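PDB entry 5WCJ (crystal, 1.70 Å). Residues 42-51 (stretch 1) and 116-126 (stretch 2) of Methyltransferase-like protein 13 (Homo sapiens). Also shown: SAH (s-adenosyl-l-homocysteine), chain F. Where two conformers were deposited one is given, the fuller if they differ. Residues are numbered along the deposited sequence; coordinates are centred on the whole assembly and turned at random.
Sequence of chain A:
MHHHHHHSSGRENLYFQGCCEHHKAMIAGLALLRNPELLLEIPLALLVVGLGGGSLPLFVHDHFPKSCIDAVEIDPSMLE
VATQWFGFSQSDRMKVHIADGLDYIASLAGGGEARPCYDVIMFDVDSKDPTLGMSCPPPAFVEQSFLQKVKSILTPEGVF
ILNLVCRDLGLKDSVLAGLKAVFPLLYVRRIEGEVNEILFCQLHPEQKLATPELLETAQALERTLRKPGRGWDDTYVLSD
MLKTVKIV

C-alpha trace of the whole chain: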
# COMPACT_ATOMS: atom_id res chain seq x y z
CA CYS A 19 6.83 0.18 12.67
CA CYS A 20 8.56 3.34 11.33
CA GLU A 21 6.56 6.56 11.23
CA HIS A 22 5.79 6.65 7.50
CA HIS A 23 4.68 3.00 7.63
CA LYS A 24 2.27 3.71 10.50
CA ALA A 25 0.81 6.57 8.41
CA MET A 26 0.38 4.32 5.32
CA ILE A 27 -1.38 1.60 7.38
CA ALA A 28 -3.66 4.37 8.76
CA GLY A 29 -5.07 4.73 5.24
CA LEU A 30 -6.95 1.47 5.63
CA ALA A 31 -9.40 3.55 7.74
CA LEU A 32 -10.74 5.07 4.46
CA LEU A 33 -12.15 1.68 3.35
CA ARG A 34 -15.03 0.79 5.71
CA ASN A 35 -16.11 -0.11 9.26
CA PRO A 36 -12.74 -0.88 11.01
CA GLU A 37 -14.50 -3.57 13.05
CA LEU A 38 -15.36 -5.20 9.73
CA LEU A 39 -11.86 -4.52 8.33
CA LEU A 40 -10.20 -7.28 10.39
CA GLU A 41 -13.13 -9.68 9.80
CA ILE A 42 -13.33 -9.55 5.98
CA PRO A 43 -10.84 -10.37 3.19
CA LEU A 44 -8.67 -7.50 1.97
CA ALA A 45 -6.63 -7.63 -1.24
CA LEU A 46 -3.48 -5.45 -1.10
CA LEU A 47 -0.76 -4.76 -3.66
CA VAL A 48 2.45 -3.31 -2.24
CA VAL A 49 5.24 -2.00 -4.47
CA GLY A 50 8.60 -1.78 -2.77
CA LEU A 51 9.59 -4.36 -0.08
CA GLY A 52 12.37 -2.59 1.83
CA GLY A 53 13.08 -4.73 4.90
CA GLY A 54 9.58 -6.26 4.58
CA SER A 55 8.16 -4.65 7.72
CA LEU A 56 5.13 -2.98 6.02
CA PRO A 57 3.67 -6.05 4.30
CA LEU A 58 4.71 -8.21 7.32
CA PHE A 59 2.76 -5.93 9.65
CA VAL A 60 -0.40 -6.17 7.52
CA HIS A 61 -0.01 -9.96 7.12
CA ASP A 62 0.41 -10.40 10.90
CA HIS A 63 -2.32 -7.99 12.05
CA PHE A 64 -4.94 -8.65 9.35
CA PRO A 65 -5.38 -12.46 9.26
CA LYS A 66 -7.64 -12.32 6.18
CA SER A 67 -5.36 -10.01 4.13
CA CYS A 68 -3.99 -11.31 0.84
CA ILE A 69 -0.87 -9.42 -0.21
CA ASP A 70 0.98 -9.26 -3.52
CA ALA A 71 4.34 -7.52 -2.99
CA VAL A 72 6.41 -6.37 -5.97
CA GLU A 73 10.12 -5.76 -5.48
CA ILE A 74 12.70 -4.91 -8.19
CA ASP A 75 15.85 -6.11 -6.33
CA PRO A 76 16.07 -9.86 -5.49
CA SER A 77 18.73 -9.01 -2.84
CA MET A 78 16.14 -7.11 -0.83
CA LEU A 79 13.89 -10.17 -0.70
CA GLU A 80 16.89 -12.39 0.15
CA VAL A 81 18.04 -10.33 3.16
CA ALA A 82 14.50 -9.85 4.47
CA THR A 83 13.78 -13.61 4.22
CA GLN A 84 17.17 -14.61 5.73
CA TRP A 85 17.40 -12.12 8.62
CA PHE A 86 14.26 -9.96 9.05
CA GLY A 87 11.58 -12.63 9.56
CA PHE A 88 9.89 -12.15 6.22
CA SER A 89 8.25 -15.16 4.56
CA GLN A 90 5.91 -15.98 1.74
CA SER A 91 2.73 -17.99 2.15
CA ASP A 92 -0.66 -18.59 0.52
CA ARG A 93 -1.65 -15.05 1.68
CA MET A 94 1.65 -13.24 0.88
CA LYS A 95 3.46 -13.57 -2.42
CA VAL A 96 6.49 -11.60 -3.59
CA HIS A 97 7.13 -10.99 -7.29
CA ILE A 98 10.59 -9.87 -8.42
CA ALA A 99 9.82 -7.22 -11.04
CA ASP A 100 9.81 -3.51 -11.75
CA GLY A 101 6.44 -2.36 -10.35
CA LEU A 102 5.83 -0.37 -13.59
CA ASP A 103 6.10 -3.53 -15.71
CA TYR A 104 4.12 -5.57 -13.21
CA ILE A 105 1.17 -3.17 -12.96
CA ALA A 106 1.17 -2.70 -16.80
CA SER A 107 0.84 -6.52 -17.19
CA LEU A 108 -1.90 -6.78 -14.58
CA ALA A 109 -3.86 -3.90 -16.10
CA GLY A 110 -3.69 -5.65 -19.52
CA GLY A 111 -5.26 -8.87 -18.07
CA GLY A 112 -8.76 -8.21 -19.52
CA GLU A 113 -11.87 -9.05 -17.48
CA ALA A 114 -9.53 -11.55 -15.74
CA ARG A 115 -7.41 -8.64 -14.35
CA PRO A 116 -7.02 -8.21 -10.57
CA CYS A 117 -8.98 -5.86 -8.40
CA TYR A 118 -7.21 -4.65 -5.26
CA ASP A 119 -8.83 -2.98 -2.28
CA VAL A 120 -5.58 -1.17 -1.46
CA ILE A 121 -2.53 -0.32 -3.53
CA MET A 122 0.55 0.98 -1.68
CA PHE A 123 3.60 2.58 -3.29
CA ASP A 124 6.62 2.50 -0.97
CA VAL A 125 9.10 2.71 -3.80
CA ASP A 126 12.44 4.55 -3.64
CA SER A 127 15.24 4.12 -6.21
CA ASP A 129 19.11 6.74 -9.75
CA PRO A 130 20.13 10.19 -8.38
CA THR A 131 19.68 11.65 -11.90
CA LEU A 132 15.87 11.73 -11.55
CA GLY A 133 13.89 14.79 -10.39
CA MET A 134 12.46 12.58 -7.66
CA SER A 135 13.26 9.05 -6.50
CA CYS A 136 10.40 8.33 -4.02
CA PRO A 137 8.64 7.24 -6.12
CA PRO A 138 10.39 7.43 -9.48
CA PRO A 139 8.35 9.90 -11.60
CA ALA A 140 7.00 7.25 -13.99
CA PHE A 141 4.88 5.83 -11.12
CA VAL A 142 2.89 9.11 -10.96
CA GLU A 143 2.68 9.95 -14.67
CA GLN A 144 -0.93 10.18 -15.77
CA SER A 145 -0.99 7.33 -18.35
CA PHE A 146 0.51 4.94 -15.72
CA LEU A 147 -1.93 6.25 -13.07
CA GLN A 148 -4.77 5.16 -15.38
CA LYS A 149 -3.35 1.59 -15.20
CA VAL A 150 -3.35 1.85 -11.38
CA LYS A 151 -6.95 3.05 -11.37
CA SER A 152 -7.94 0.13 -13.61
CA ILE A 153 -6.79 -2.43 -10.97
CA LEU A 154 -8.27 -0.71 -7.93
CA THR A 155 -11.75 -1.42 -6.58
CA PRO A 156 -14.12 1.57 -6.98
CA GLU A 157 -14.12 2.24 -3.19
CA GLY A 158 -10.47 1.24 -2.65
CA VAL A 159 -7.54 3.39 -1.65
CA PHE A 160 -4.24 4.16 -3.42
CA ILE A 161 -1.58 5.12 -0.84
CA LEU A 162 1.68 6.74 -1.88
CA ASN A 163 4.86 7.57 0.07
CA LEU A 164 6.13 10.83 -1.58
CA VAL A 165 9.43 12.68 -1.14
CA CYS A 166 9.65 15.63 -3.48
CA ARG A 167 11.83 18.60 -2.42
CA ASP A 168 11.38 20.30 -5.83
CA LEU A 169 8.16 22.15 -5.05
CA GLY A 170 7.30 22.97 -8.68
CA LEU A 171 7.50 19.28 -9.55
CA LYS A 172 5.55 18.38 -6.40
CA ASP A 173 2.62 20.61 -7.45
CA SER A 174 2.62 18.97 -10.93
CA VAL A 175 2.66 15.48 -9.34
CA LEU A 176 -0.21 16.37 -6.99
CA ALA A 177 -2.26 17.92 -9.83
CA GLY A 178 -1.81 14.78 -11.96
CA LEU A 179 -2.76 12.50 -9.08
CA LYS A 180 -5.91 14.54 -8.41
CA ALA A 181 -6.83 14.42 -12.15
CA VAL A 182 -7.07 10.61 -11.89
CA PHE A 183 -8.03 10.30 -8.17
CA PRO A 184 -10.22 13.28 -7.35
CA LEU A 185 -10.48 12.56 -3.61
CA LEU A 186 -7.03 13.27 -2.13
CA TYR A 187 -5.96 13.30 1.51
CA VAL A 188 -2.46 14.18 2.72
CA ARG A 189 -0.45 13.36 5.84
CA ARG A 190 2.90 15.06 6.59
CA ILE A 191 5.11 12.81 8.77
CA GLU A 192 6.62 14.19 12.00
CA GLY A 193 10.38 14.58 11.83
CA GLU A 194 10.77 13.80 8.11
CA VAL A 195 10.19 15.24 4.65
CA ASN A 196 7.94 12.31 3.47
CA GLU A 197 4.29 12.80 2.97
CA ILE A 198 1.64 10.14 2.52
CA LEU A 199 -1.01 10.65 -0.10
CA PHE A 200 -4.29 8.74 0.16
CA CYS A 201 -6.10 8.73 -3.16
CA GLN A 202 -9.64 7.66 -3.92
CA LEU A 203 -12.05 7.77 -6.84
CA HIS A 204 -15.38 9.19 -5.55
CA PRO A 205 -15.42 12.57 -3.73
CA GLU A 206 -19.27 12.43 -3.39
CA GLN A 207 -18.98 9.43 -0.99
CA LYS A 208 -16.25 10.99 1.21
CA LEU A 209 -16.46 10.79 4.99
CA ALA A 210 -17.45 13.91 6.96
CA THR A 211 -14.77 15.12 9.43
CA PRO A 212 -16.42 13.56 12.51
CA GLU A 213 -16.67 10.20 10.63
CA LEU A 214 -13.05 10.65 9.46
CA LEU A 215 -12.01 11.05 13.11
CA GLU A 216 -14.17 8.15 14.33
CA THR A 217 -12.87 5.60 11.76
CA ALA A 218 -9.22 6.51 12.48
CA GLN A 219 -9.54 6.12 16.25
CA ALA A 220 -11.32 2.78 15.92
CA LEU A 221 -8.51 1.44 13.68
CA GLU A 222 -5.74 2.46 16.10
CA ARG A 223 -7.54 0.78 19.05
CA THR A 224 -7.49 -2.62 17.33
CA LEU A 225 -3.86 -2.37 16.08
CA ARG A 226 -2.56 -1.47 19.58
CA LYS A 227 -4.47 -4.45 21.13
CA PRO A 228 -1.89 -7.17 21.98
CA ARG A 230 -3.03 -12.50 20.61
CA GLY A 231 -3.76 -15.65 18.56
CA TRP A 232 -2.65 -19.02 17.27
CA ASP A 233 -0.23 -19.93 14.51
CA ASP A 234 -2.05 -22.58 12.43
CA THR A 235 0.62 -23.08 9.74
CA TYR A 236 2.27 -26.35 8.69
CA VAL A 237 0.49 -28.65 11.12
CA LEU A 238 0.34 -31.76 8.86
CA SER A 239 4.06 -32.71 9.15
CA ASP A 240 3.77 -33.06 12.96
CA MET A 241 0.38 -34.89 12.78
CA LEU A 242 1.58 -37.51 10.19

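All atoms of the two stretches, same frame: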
# COMPACT_ATOMS: atom_id res chain seq x y z
N ILE A 42 -13.02 -9.29 7.38
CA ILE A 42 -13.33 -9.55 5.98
C ILE A 42 -12.05 -9.54 5.12
O ILE A 42 -11.09 -8.84 5.46
CB ILE A 42 -14.37 -8.54 5.44
CG1 ILE A 42 -13.86 -7.09 5.51
CG2 ILE A 42 -15.68 -8.66 6.22
CD1 ILE A 42 -13.21 -6.57 4.25
N PRO A 43 -12.03 -10.34 4.03
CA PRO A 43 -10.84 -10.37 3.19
C PRO A 43 -10.48 -8.99 2.60
O PRO A 43 -11.36 -8.19 2.29
CB PRO A 43 -11.21 -11.33 2.06
CG PRO A 43 -12.26 -12.21 2.66
CD PRO A 43 -13.06 -11.25 3.50
N LEU A 44 -9.19 -8.76 2.46
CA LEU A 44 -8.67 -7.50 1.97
C LEU A 44 -7.57 -7.88 1.01
O LEU A 44 -6.69 -8.61 1.39
CB LEU A 44 -8.11 -6.74 3.17
CG LEU A 44 -7.54 -5.35 3.02
CD1 LEU A 44 -8.64 -4.40 2.61
CD2 LEU A 44 -6.90 -4.91 4.34
N ALA A 45 -7.66 -7.41 -0.24
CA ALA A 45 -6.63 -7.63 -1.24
C ALA A 45 -5.73 -6.38 -1.34
O ALA A 45 -6.23 -5.28 -1.62
CB ALA A 45 -7.27 -7.93 -2.57
N LEU A 46 -4.43 -6.56 -1.13
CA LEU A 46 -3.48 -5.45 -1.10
C LEU A 46 -2.28 -5.72 -1.99
O LEU A 46 -1.64 -6.77 -1.90
CB LEU A 46 -3.02 -5.18 0.34
CG LEU A 46 -1.69 -4.45 0.51
CD1 LEU A 46 -1.88 -2.96 0.34
CD2 LEU A 46 -1.05 -4.72 1.87
N LEU A 47 -1.95 -4.73 -2.83
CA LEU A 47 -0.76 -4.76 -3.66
C LEU A 47 0.21 -3.76 -3.04
O LEU A 47 -0.16 -2.61 -2.79
CB LEU A 47 -1.11 -4.30 -5.09
CG LEU A 47 0.07 -4.12 -6.06
CD1 LEU A 47 0.79 -5.44 -6.31
CD2 LEU A 47 -0.46 -3.57 -7.36
N VAL A 48 1.43 -4.19 -2.79
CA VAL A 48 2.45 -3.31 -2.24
C VAL A 48 3.65 -3.30 -3.17
O VAL A 48 4.19 -4.36 -3.47
CB VAL A 48 2.90 -3.73 -0.81
CG1 VAL A 48 3.91 -2.72 -0.27
CG2 VAL A 48 1.72 -3.89 0.10
N VAL A 49 4.07 -2.12 -3.62
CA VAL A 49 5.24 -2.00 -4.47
C VAL A 49 6.34 -1.40 -3.63
O VAL A 49 6.18 -0.29 -3.09
CB VAL A 49 4.99 -1.10 -5.68
CG1 VAL A 49 6.21 -1.09 -6.58
CG2 VAL A 49 3.74 -1.57 -6.41
N GLY A 50 7.44 -2.15 -3.54
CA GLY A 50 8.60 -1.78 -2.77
C GLY A 50 8.59 -2.56 -1.47
O GLY A 50 7.73 -2.34 -0.63
N LEU A 51 9.54 -3.49 -1.30
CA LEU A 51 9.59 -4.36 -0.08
C LEU A 51 10.31 -3.72 1.09
O LEU A 51 9.89 -3.91 2.25
CB LEU A 51 10.26 -5.69 -0.40
CG LEU A 51 10.25 -6.77 0.69
CD1 LEU A 51 8.83 -7.25 0.93
CD2 LEU A 51 11.16 -7.93 0.26
N PRO A 116 -6.73 -8.27 -12.01
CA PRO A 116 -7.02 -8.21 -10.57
C PRO A 116 -7.71 -6.93 -10.16
O PRO A 116 -7.77 -5.96 -10.93
CB PRO A 116 -5.63 -8.34 -9.91
CG PRO A 116 -4.65 -8.52 -11.02
CD PRO A 116 -5.30 -8.01 -12.27
N CYS A 117 -8.25 -6.96 -8.95
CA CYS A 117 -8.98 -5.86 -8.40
C CYS A 117 -8.61 -5.75 -6.92
O CYS A 117 -9.08 -6.52 -6.08
CB CYS A 117 -10.48 -6.11 -8.58
SG CYS A 117 -11.43 -4.59 -8.55
N TYR A 118 -7.71 -4.81 -6.61
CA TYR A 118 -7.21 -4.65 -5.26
C TYR A 118 -8.03 -3.65 -4.47
O TYR A 118 -8.42 -2.59 -5.00
CB TYR A 118 -5.74 -4.22 -5.27
CG TYR A 118 -4.82 -5.26 -5.85
CD1 TYR A 118 -4.37 -6.34 -5.08
CD2 TYR A 118 -4.39 -5.18 -7.17
CE1 TYR A 118 -3.53 -7.30 -5.60
CE2 TYR A 118 -3.56 -6.16 -7.70
CZ TYR A 118 -3.13 -7.21 -6.90
OH TYR A 118 -2.28 -8.17 -7.39
N ASP A 119 -8.23 -3.94 -3.19
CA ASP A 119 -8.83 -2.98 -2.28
C ASP A 119 -7.86 -1.82 -1.94
O ASP A 119 -8.27 -0.69 -1.73
CB ASP A 119 -9.27 -3.68 -0.99
CG ASP A 119 -10.28 -4.79 -1.24
OD1 ASP A 119 -11.38 -4.48 -1.71
OD2 ASP A 119 -9.95 -5.97 -1.00
N VAL A 120 -6.58 -2.13 -1.85
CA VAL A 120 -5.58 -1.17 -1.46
C VAL A 120 -4.35 -1.38 -2.33
O VAL A 120 -3.89 -2.49 -2.51
CB VAL A 120 -5.15 -1.34 0.02
CG1 VAL A 120 -4.10 -0.30 0.40
CG2 VAL A 120 -6.33 -1.26 0.97
N ILE A 121 -3.80 -0.29 -2.84
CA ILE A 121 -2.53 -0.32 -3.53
C ILE A 121 -1.60 0.66 -2.82
O ILE A 121 -1.93 1.84 -2.68
CB ILE A 121 -2.67 0.03 -5.03
CG1 ILE A 121 -3.57 -0.99 -5.76
CG2 ILE A 121 -1.31 0.13 -5.70
CD1 ILE A 121 -3.89 -0.58 -7.18
N MET A 122 -0.45 0.17 -2.38
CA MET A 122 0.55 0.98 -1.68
C MET A 122 1.80 1.10 -2.51
O MET A 122 2.36 0.07 -2.93
CB MET A 122 0.88 0.38 -0.31
CG MET A 122 -0.24 0.46 0.70
SD MET A 122 0.32 -0.22 2.30
CE MET A 122 -1.12 0.11 3.30
N PHE A 123 2.28 2.34 -2.70
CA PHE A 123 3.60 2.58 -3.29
C PHE A 123 4.54 3.04 -2.20
O PHE A 123 4.35 4.14 -1.64
CB PHE A 123 3.53 3.66 -4.37
CG PHE A 123 2.92 3.22 -5.69
CD1 PHE A 123 2.39 1.95 -5.89
CD2 PHE A 123 2.86 4.13 -6.75
CE1 PHE A 123 1.84 1.58 -7.09
CE2 PHE A 123 2.31 3.75 -7.96
CZ PHE A 123 1.77 2.50 -8.11
N ASP A 124 5.55 2.21 -1.92
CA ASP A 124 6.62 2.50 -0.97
C ASP A 124 7.92 2.30 -1.72
O ASP A 124 8.78 1.51 -1.32
CB ASP A 124 6.50 1.54 0.23
CG ASP A 124 7.33 1.94 1.44
OD1 ASP A 124 7.70 3.12 1.56
OD2 ASP A 124 7.61 1.03 2.29
N VAL A 125 8.02 2.97 -2.86
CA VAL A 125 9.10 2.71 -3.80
C VAL A 125 10.10 3.87 -3.79
O VAL A 125 9.70 5.03 -3.81
CB VAL A 125 8.57 2.32 -5.19
CG1 VAL A 125 7.48 3.24 -5.67
CG2 VAL A 125 9.69 2.22 -6.21
N ASP A 126 11.38 3.54 -3.68
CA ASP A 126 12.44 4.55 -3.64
C ASP A 126 13.65 3.98 -4.35
O ASP A 126 14.17 2.96 -3.93
CB ASP A 126 12.77 4.91 -2.19
CG ASP A 126 13.71 6.11 -2.07
OD1 ASP A 126 14.18 6.67 -3.09
OD2 ASP A 126 14.00 6.50 -0.92
CG SAH F . 11.09 1.10 1.27
SD SAH F . 12.66 0.81 0.41
C5' SAH F . 12.25 1.10 -1.33
C4' SAH F . 12.06 -0.25 -2.01
O4' SAH F . 11.61 -0.02 -3.36
C3' SAH F . 13.36 -1.07 -2.12
O3' SAH F . 13.13 -2.41 -1.71
C2' SAH F . 13.69 -0.99 -3.61
O2' SAH F . 14.38 -2.11 -4.16
C1' SAH F . 12.28 -0.96 -4.18
N9 SAH F . 12.17 -0.49 -5.56
C8 SAH F . 12.87 0.52 -6.15
N7 SAH F . 12.51 0.77 -7.39
C5 SAH F . 11.49 -0.14 -7.62
C6 SAH F . 10.68 -0.39 -8.74
N6 SAH F . 10.75 0.32 -9.89
N1 SAH F . 9.77 -1.38 -8.64
C2 SAH F . 9.70 -2.09 -7.51
N3 SAH F . 10.40 -1.94 -6.38
C4 SAH F . 11.29 -0.94 -6.50
O HOH W 1 7.08 -1.74 1.90

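Strand 44-49 and the strand that includes Val120 to Phe123 run parallel as neighbours: their N-to-C directions differ by 12°, their axes approach to 4.7 Å, and the bridged pairs advance in step from Leu46 with Val120 to Val49 with Phe123. The ladder alternates regularly. Leu47 N donates to Val120 O (3.0 Å, 165°) and Leu47 O accepts from Met122 N (2.8 Å, 171°); Val49 repeats the pattern, its N donating to Met122 O (2.9 Å, 171°) and its O accepting from Asp124 N (2.8 Å, 161°). In stretch 1, N and O of Leu47 and of Val49 thus both point to the partner strand, each bonding to residues on either side of its bridge partner, as parallel pairing requires. CA-H...O contacts fill the gaps, among them Leu46 CA to Val120 O at 3.3 Å.

At the N-terminal end the chain turns a corner at Asp119, and a side chain joins the ladder. Ala45 N donates to Asp119 OD2 (2.8 Å) at a nearly linear 178°, while Ala45 O accepts from Val120 N (3.2 Å) and, weakly at 127°, from Asp119 N (2.9 Å).

Apolar packing divides between the two faces of the sheet. Leu46, Val48, Val120 and Met122 share one; there Leu46 CD1 reaches Val120 CG1 at 3.5 Å and Met122 CG at 3.8 Å. On the other, Leu47 CD2 meets Ile121 CG2 at 4.1 Å and Val49 CG2 meets Phe123 CE1 at 3.7 Å. Leu47 CB also sits 3.7 Å from the Tyr118 ring centroid, only 4° off the normal, a CH-pi contact over the face.

Beyond the ladder, Gly50 has phi/psi of 102/112, where a CB would jam against the preceding carbonyl and lie 2.1 Å from Asp124 O. A water donates to Gly50 O (2.7 Å) and Asp124 OD2 (2.8 Å), bridging the two stretches just past the strands. S-adenosyl-L-homocysteine lies against this end, its C5 3.3 Å from Val125 CG2.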